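Local coordinates for protein transcriptional regulator (Streptococcus dysgalactiae, PDB 4YV9) that acts as the SHP pheromone receptor Rgg2 in quorum sensing, probably regulates transcription by binding DNA, and is captured here with a bound peptide inhibitor, at residues V137-G141 with T169-Y173; F161-K165 with H205-E209; F73-L77 with Y142-I146. One frame throughout, in Å; residues are numbered along the deposited sequence.

How the contacts relate
From the N terminus, helix 72-85 opens contact 3, which closes a loop of 64 residues on helix 142-151. Contact 1 begins inside that loop, in the segment just ahead of helix 142-151, and ends after helix 157-169, so contacts 3 and 1 cross. Helix 157-169 opens contact 2 before contact 1 has closed, making a second crossing, while contacts 3 and 2 stand in series, about 23 Å apart between centres. Contact 1 touches both: the ring of Trp140 packs on the backbones of Leu163 and Ile145. Together the three contacts tie successive parts of the helical domain, from helix 72-85 to helix 201-215, into one array.

Contact 1: V137-G141 with T169-Y173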
loop_
_atom_site.group_PDB
_atom_site.type_symbol
_atom_site.label_atom_id
_atom_site.label_comp_id
_atom_site.label_asym_id
_atom_site.label_seq_id
_atom_site.Cartn_x
_atom_site.Cartn_y
_atom_site.Cartn_z
ATOM N N VAL B 137 15.006 17.746 6.900
ATOM C CA VAL B 137 13.785 17.548 6.118
ATOM C C VAL B 137 12.503 17.830 6.950
ATOM O O VAL B 137 12.461 17.510 8.135
ATOM C CB VAL B 137 13.761 16.107 5.552
ATOM C CG1 VAL B 137 12.393 15.733 5.072
ATOM C CG2 VAL B 137 14.792 15.960 4.413
ATOM N N GLU B 138 11.475 18.436 6.344
ATOM C CA GLU B 138 10.240 18.775 7.070
ATOM C C GLU B 138 9.177 17.666 7.013
ATOM O O GLU B 138 8.395 17.487 7.955
ATOM C CB GLU B 138 9.648 20.084 6.537
ATOM C CG GLU B 138 10.528 21.300 6.711
ATOM C CD GLU B 138 10.736 21.693 8.176
ATOM O OE1 GLU B 138 9.876 21.373 9.038
ATOM O OE2 GLU B 138 11.760 22.355 8.455
ATOM N N GLN B 139 9.147 16.967 5.887
ATOM C CA GLN B 139 8.342 15.773 5.673
ATOM C C GLN B 139 9.122 14.640 5.050
ATOM O O GLN B 139 9.728 14.766 3.990
ATOM C CB GLN B 139 7.104 16.134 4.859
ATOM C CG GLN B 139 6.811 15.433 3.520
ATOM C CD GLN B 139 5.359 15.670 3.131
ATOM O OE1 GLN B 139 4.764 16.624 3.638
ATOM N NE2 GLN B 139 4.828 14.907 2.134
ATOM N N TRP B 140 9.090 13.521 5.748
ATOM C CA TRP B 140 9.805 12.331 5.357
ATOM C C TRP B 140 9.021 11.622 4.270
ATOM O O TRP B 140 7.829 11.357 4.422
ATOM C CB TRP B 140 10.002 11.433 6.565
ATOM C CG TRP B 140 11.061 11.889 7.508
ATOM C CD1 TRP B 140 11.160 13.095 8.115
ATOM C CD2 TRP B 140 12.167 11.110 7.976
ATOM N NE1 TRP B 140 12.260 13.127 8.927
ATOM C CE2 TRP B 140 12.901 11.915 8.859
ATOM C CE3 TRP B 140 12.611 9.808 7.718
ATOM C CZ2 TRP B 140 14.059 11.469 9.500
ATOM C CZ3 TRP B 140 13.756 9.358 8.356
ATOM C CH2 TRP B 140 14.470 10.191 9.237
ATOM N N GLY B 141 9.684 11.340 3.157
ATOM C CA GLY B 141 9.054 10.610 2.076
ATOM C C GLY B 141 9.726 9.261 1.973
ATOM O O GLY B 141 10.554 8.915 2.810
ATOM N N THR B 169 6.682 11.304 13.258
ATOM C CA THR B 169 5.829 12.471 13.435
ATOM C C THR B 169 5.742 13.348 12.179
ATOM O O THR B 169 4.931 14.281 12.120
ATOM C CB THR B 169 6.304 13.332 14.635
ATOM O OG1 THR B 169 7.652 13.766 14.424
ATOM C CG2 THR B 169 6.244 12.523 15.928
ATOM N N SER B 170 6.525 13.015 11.161
ATOM C CA SER B 170 6.612 13.850 9.971
ATOM C C SER B 170 6.535 13.102 8.643
ATOM O O SER B 170 7.023 13.603 7.639
ATOM C CB SER B 170 7.920 14.645 10.000
ATOM O OG SER B 170 8.167 15.173 11.291
ATOM N N PHE B 171 5.951 11.913 8.611
ATOM C CA PHE B 171 5.863 11.211 7.334
ATOM C C PHE B 171 4.499 11.484 6.734
ATOM O O PHE B 171 3.552 11.813 7.450
ATOM C CB PHE B 171 6.086 9.705 7.486
ATOM C CG PHE B 171 4.920 8.984 8.090
ATOM C CD1 PHE B 171 4.760 8.930 9.467
ATOM C CD2 PHE B 171 3.972 8.372 7.281
ATOM C CE1 PHE B 171 3.667 8.279 10.025
ATOM C CE2 PHE B 171 2.898 7.720 7.829
ATOM C CZ PHE B 171 2.734 7.674 9.201
ATOM N N ALA B 172 4.387 11.341 5.422
ATOM C CA ALA B 172 3.108 11.604 4.772
ATOM C C ALA B 172 2.504 10.334 4.198
ATOM O O ALA B 172 3.199 9.545 3.553
ATOM C CB ALA B 172 3.274 12.648 3.683
ATOM N N TYR B 173 1.211 10.136 4.444
ATOM C CA TYR B 173 0.469 9.084 3.759
ATOM C C TYR B 173 -0.947 9.528 3.454
ATOM O O TYR B 173 -1.401 10.568 3.932
ATOM C CB TYR B 173 0.444 7.792 4.581
ATOM C CG TYR B 173 -0.487 7.787 5.778
ATOM C CD1 TYR B 173 -0.131 8.412 6.966
ATOM C CD2 TYR B 173 -1.709 7.122 5.733
ATOM C CE1 TYR B 173 -0.973 8.388 8.078
ATOM C CE2 TYR B 173 -2.562 7.101 6.834
ATOM C CZ TYR B 173 -2.185 7.735 8.004
ATOM O OH TYR B 173 -3.016 7.712 9.104
#
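The indole of Trp140 meets the CB of Ser170 obliquely, with its CD1 4.1 Å from that atom; its other surroundings include Glu166 and Met167 of helix 157-169 and Leu148 of helix 142-151. Trp140 CG stands anti to its carbonyl carbon (chi1 -76°), which carries the ring toward these helices. Of the Phe171 side chain it is CB that approaches Trp140, 4.4 Å from Trp140 CB, while the ring leads away to pack on Lys181 and Val184 of helix 179-197. A third flat group, the amide of Gln139, approaches the methyl of Ala172, but the 3.1 Å between Gln139 NE2 and Ala172 CB is tight enough to make the placing of the amide doubtful. The backbones are joined by a hydrogen bond from Trp140 N to Ser170 O of 2.8 Å, bent to 157° at the hydrogen, with the donor tilted from the carbonyl plane. Ser170 O also receives a CA-H...O contact from Gln139 CA at 3.2 Å, and Trp140 O receives another from Phe171 CA. The hydroxyl of Ser170 is hydrogen-bonded to Glu166 O, near the end of the preceding helix 157-169. Glu138 and Gln139 also pack on the second subunit. Pairing Trp140 with Phe171 makes an isolated beta bridge between two interhelical loops, one of them leading into the N-cap residue Gly141, in the TPR-like helical repeat domain of Rgg.

Contact 2: F161-K165 with H205-E209; sequences FLLTK and HYLIE
Lys165 passes obliquely across the phenol end of Tyr206. Its CB is 4.0 Å from Tyr206 OH; CG comes closer, 3.6 Å from Tyr206 CE1 and equally near the hydroxyl, and also sits over one face of the Phe161 ring toward its rim. CD sits over one face of the Tyr206 ring, displaced toward the rim. The chain bends at chi3 (69°), CE lies beside the phenol end, 3.9 Å from Tyr206 CZ, and NZ ends the chain past the ring. Phe161, one turn earlier, turns its edge toward the face of Tyr206 in an offset edge-to-face pair, with centroids 5.9 Å apart and planes at 76°. The edge of the Phe161 ring also meets Leu207 CG, 4.3 Å from Phe161 CE1, and the ring stacks with His203. Thr164 CG2 and Leu207 CD2 meet at 4.2 Å, their side chains about at right angles, next to Cys191 of helix 179-197; the Thr164 hydroxyl is hydrogen-bonded to Leu160 O. The two helix segments run nearly the same way, 26° apart, with axes 12.0 Å from each other. This wide spacing is bridged by aromatic and aliphatic carbon, so dispersion forces probably dominate, with the methylenes of lysine serving as an apolar partner.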
loop_
_atom_site.group_PDB
_atom_site.type_symbol
_atom_site.label_atom_id
_atom_site.label_comp_id
_atom_site.label_asym_id
_atom_site.label_seq_id
_atom_site.Cartn_x
_atom_site.Cartn_y
_atom_site.Cartn_z
ATOM N N PHE B 161 17.495 7.036 17.411
ATOM C CA PHE B 161 16.240 7.213 18.141
ATOM C C PHE B 161 15.597 8.563 17.833
ATOM O O PHE B 161 14.388 8.651 17.624
ATOM C CB PHE B 161 16.457 7.082 19.643
ATOM C CG PHE B 161 15.235 7.407 20.454
ATOM C CD1 PHE B 161 14.140 6.558 20.450
ATOM C CD2 PHE B 161 15.178 8.567 21.208
ATOM C CE1 PHE B 161 13.007 6.860 21.185
ATOM C CE2 PHE B 161 14.052 8.870 21.951
ATOM C CZ PHE B 161 12.965 8.018 21.939
ATOM N N LEU B 162 16.413 9.610 17.818
ATOM C CA LEU B 162 15.930 10.958 17.540
ATOM C C LEU B 162 15.439 11.081 16.098
ATOM O O LEU B 162 14.450 11.763 15.833
ATOM C CB LEU B 162 17.024 11.991 17.823
ATOM C CG LEU B 162 17.371 12.175 19.300
ATOM C CD1 LEU B 162 18.419 13.269 19.493
ATOM C CD2 LEU B 162 16.111 12.466 20.109
ATOM N N LEU B 163 16.125 10.406 15.179
ATOM C CA LEU B 163 15.724 10.391 13.778
ATOM C C LEU B 163 14.412 9.650 13.611
ATOM O O LEU B 163 13.569 10.038 12.801
ATOM C CB LEU B 163 16.801 9.747 12.900
ATOM C CG LEU B 163 18.006 10.627 12.553
ATOM C CD1 LEU B 163 19.081 9.819 11.812
ATOM C CD2 LEU B 163 17.564 11.838 11.734
ATOM N N THR B 164 14.243 8.585 14.384
ATOM C CA THR B 164 13.019 7.801 14.323
ATOM C C THR B 164 11.827 8.646 14.786
ATOM O O THR B 164 10.768 8.621 14.149
ATOM C CB THR B 164 13.127 6.516 15.173
ATOM O OG1 THR B 164 14.241 5.733 14.719
ATOM C CG2 THR B 164 11.852 5.686 15.047
ATOM N N LYS B 165 12.012 9.399 15.876
ATOM C CA LYS B 165 10.984 10.315 16.383
ATOM C C LYS B 165 10.582 11.332 15.314
ATOM O O LYS B 165 9.402 11.616 15.135
ATOM C CB LYS B 165 11.461 11.062 17.640
ATOM C CG LYS B 165 11.397 10.257 18.931
ATOM C CD LYS B 165 11.755 11.107 20.158
ATOM C CE LYS B 165 10.693 12.150 20.439
ATOM N NZ LYS B 165 11.005 12.971 21.646
ATOM N N HIS B 205 9.161 2.462 25.802
ATOM C CA HIS B 205 7.797 2.843 26.153
ATOM C C HIS B 205 7.205 3.828 25.147
ATOM O O HIS B 205 6.094 3.620 24.663
ATOM C CB HIS B 205 7.745 3.443 27.555
ATOM C CG HIS B 205 6.366 3.818 27.988
ATOM N ND1 HIS B 205 5.817 5.056 27.738
ATOM C CD2 HIS B 205 5.408 3.105 28.630
ATOM C CE1 HIS B 205 4.586 5.098 28.217
ATOM N NE2 HIS B 205 4.318 3.925 28.767
ATOM N N TYR B 206 7.944 4.891 24.841
ATOM C CA TYR B 206 7.550 5.816 23.774
ATOM C C TYR B 206 7.216 5.087 22.466
ATOM O O TYR B 206 6.178 5.338 21.864
ATOM C CB TYR B 206 8.656 6.856 23.526
ATOM C CG TYR B 206 8.430 7.738 22.298
ATOM C CD1 TYR B 206 8.832 7.320 21.032
ATOM C CD2 TYR B 206 7.824 8.985 22.410
ATOM C CE1 TYR B 206 8.627 8.112 19.910
ATOM C CE2 TYR B 206 7.617 9.792 21.295
ATOM C CZ TYR B 206 8.023 9.346 20.046
ATOM O OH TYR B 206 7.824 10.122 18.925
ATOM N N LEU B 207 8.101 4.188 22.025
ATOM C CA LEU B 207 7.956 3.538 20.729
ATOM C C LEU B 207 6.759 2.598 20.670
ATOM O O LEU B 207 6.085 2.495 19.649
ATOM C CB LEU B 207 9.231 2.761 20.375
ATOM C CG LEU B 207 10.387 3.648 19.934
ATOM C CD1 LEU B 207 11.707 2.880 19.925
ATOM C CD2 LEU B 207 10.085 4.240 18.569
ATOM N N ILE B 208 6.518 1.911 21.776
ATOM C CA ILE B 208 5.383 1.014 21.914
ATOM C C ILE B 208 4.068 1.777 21.749
ATOM O O ILE B 208 3.174 1.351 21.016
ATOM C CB ILE B 208 5.431 0.312 23.292
ATOM C CG1 ILE B 208 6.495 -0.786 23.272
ATOM C CG2 ILE B 208 4.072 -0.245 23.675
ATOM C CD1 ILE B 208 7.008 -1.152 24.671
ATOM N N GLU B 209 3.968 2.916 22.420
ATOM C CA GLU B 209 2.791 3.777 22.282
ATOM C C GLU B 209 2.605 4.258 20.829
ATOM O O GLU B 209 1.499 4.195 20.295
ATOM C CB GLU B 209 2.898 4.963 23.243
ATOM C CG GLU B 209 1.742 5.934 23.175
ATOM C CD GLU B 209 1.967 7.045 22.163
ATOM O OE1 GLU B 209 3.123 7.227 21.723
ATOM O OE2 GLU B 209 0.987 7.722 21.811
#

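Contact 3: F73-L77 with Y142-I146; sequences FFTLL and YYEII
Phe73 reaches across to helix 142-151 and is met by Tyr143 over one face and by Tyr142 and Ile146 at its edge. With CG anti to the backbone N (chi1 -173°), its ring presents a face to the edge of Tyr143 in an edge-to-face pair, centroids 4.9 Å apart and planes at 76°, with Tyr143 CD1 over the ring centre. Leu77 CG lies over the opposite face, toward the rim. Tyr142 CD2 sits at the edge of the Phe73 ring, near its plane, 4.0 Å from Phe73 CE2; Ile146 CB is also in the plane, and Ile146 CG2 is 3.6 Å from Phe73 CZ. Tyr142 shares the extended first torsion of Tyr143, yet one position earlier on the helix this directs its ring to Leu77, whose CD1 is 3.7 Å from Tyr142 CE2. Ile146 turns CG1 over the centre of the Tyr142 ring and sets CG2 against both Phe73 and Leu77, 3.9 Å from Leu77 CD2. The Tyr143 hydroxyl is hydrogen-bonded to Glu105 OE2, while Phe73 and Tyr143 both pack on Asn56 of the second subunit. Part of the cluster, Leu77, Tyr142 and Ile146, also faces the bound peptide with mainly apolar groups.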
loop_
_atom_site.group_PDB
_atom_site.type_symbol
_atom_site.label_atom_id
_atom_site.label_comp_id
_atom_site.label_asym_id
_atom_site.label_seq_id
_atom_site.Cartn_x
_atom_site.Cartn_y
_atom_site.Cartn_z
ATOM N N PHE B 73 15.698 6.628 -8.098
ATOM C CA PHE B 73 15.894 6.015 -6.783
ATOM C C PHE B 73 15.367 4.585 -6.758
ATOM O O PHE B 73 16.000 3.698 -6.194
ATOM C CB PHE B 73 15.225 6.841 -5.688
ATOM C CG PHE B 73 15.535 6.366 -4.296
ATOM C CD1 PHE B 73 16.846 6.373 -3.813
ATOM C CD2 PHE B 73 14.524 5.922 -3.463
ATOM C CE1 PHE B 73 17.123 5.948 -2.529
ATOM C CE2 PHE B 73 14.790 5.509 -2.180
ATOM C CZ PHE B 73 16.098 5.516 -1.708
ATOM N N PHE B 74 14.211 4.364 -7.375
ATOM C CA PHE B 74 13.636 3.027 -7.421
ATOM C C PHE B 74 14.478 2.119 -8.326
ATOM O O PHE B 74 14.566 0.907 -8.101
ATOM C CB PHE B 74 12.181 3.078 -7.908
ATOM C CG PHE B 74 11.391 1.845 -7.574
ATOM C CD1 PHE B 74 10.850 1.672 -6.306
ATOM C CD2 PHE B 74 11.211 0.848 -8.516
ATOM C CE1 PHE B 74 10.127 0.533 -5.993
ATOM C CE2 PHE B 74 10.488 -0.292 -8.214
ATOM C CZ PHE B 74 9.947 -0.452 -6.950
ATOM N N THR B 75 15.099 2.717 -9.340
ATOM C CA THR B 75 15.994 1.988 -10.232
ATOM C C THR B 75 17.234 1.562 -9.451
ATOM O O THR B 75 17.706 0.423 -9.563
ATOM C CB THR B 75 16.397 2.841 -11.461
ATOM O OG1 THR B 75 15.227 3.177 -12.221
ATOM C CG2 THR B 75 17.365 2.084 -12.351
ATOM N N LEU B 76 17.751 2.480 -8.642
ATOM C CA LEU B 76 18.873 2.175 -7.763
ATOM C C LEU B 76 18.533 1.014 -6.839
ATOM O O LEU B 76 19.280 0.036 -6.753
ATOM C CB LEU B 76 19.270 3.398 -6.946
ATOM C CG LEU B 76 20.376 3.189 -5.905
ATOM C CD1 LEU B 76 21.633 2.623 -6.552
ATOM C CD2 LEU B 76 20.670 4.497 -5.225
ATOM N N LEU B 77 17.392 1.120 -6.166
ATOM C CA LEU B 77 16.953 0.085 -5.237
ATOM C C LEU B 77 16.795 -1.281 -5.896
ATOM O O LEU B 77 17.127 -2.299 -5.295
ATOM C CB LEU B 77 15.636 0.476 -4.588
ATOM C CG LEU B 77 15.741 1.684 -3.669
ATOM C CD1 LEU B 77 14.401 2.003 -3.021
ATOM C CD2 LEU B 77 16.767 1.385 -2.637
ATOM N N TYR B 142 9.356 8.498 0.950
ATOM C CA TYR B 142 9.974 7.198 0.685
ATOM C C TYR B 142 11.512 7.263 0.707
ATOM O O TYR B 142 12.174 6.416 1.317
ATOM C CB TYR B 142 9.477 6.691 -0.669
ATOM C CG TYR B 142 9.889 5.293 -1.030
ATOM C CD1 TYR B 142 9.274 4.198 -0.444
ATOM C CD2 TYR B 142 10.869 5.063 -1.997
ATOM C CE1 TYR B 142 9.651 2.889 -0.786
ATOM C CE2 TYR B 142 11.240 3.776 -2.350
ATOM C CZ TYR B 142 10.629 2.692 -1.743
ATOM O OH TYR B 142 10.995 1.410 -2.096
ATOM N N TYR B 143 12.065 8.278 0.047
ATOM C CA TYR B 143 13.524 8.498 -0.020
ATOM C C TYR B 143 14.188 8.520 1.355
ATOM O O TYR B 143 15.125 7.752 1.627
ATOM C CB TYR B 143 13.804 9.818 -0.751
ATOM C CG TYR B 143 15.258 10.157 -1.066
ATOM C CD1 TYR B 143 16.010 9.349 -1.909
ATOM C CD2 TYR B 143 15.840 11.334 -0.590
ATOM C CE1 TYR B 143 17.300 9.685 -2.252
ATOM C CE2 TYR B 143 17.140 11.678 -0.929
ATOM C CZ TYR B 143 17.864 10.840 -1.758
ATOM O OH TYR B 143 19.156 11.151 -2.118
ATOM N N GLU B 144 13.703 9.401 2.224
ATOM C CA GLU B 144 14.317 9.571 3.535
ATOM C C GLU B 144 14.131 8.328 4.390
ATOM O O GLU B 144 15.038 7.938 5.129
ATOM C CB GLU B 144 13.742 10.805 4.249
ATOM C CG GLU B 144 14.177 12.136 3.647
ATOM C CD GLU B 144 13.408 12.515 2.370
ATOM O OE1 GLU B 144 12.263 12.050 2.172
ATOM O OE2 GLU B 144 13.966 13.276 1.555
ATOM N N ILE B 145 12.965 7.698 4.275
ATOM C CA ILE B 145 12.658 6.497 5.041
ATOM C C ILE B 145 13.573 5.341 4.620
ATOM O O ILE B 145 14.114 4.625 5.463
ATOM C CB ILE B 145 11.161 6.079 4.864
ATOM C CG1 ILE B 145 10.222 7.158 5.412
ATOM C CG2 ILE B 145 10.881 4.746 5.558
ATOM C CD1 ILE B 145 8.775 6.978 4.917
ATOM N N ILE B 146 13.754 5.163 3.318
ATOM C CA ILE B 146 14.608 4.076 2.823
ATOM C C ILE B 146 16.089 4.335 3.152
ATOM O O ILE B 146 16.842 3.416 3.506
ATOM C CB ILE B 146 14.422 3.888 1.311
ATOM C CG1 ILE B 146 12.996 3.405 1.009
ATOM C CG2 ILE B 146 15.466 2.903 0.736
ATOM C CD1 ILE B 146 12.673 2.058 1.581
#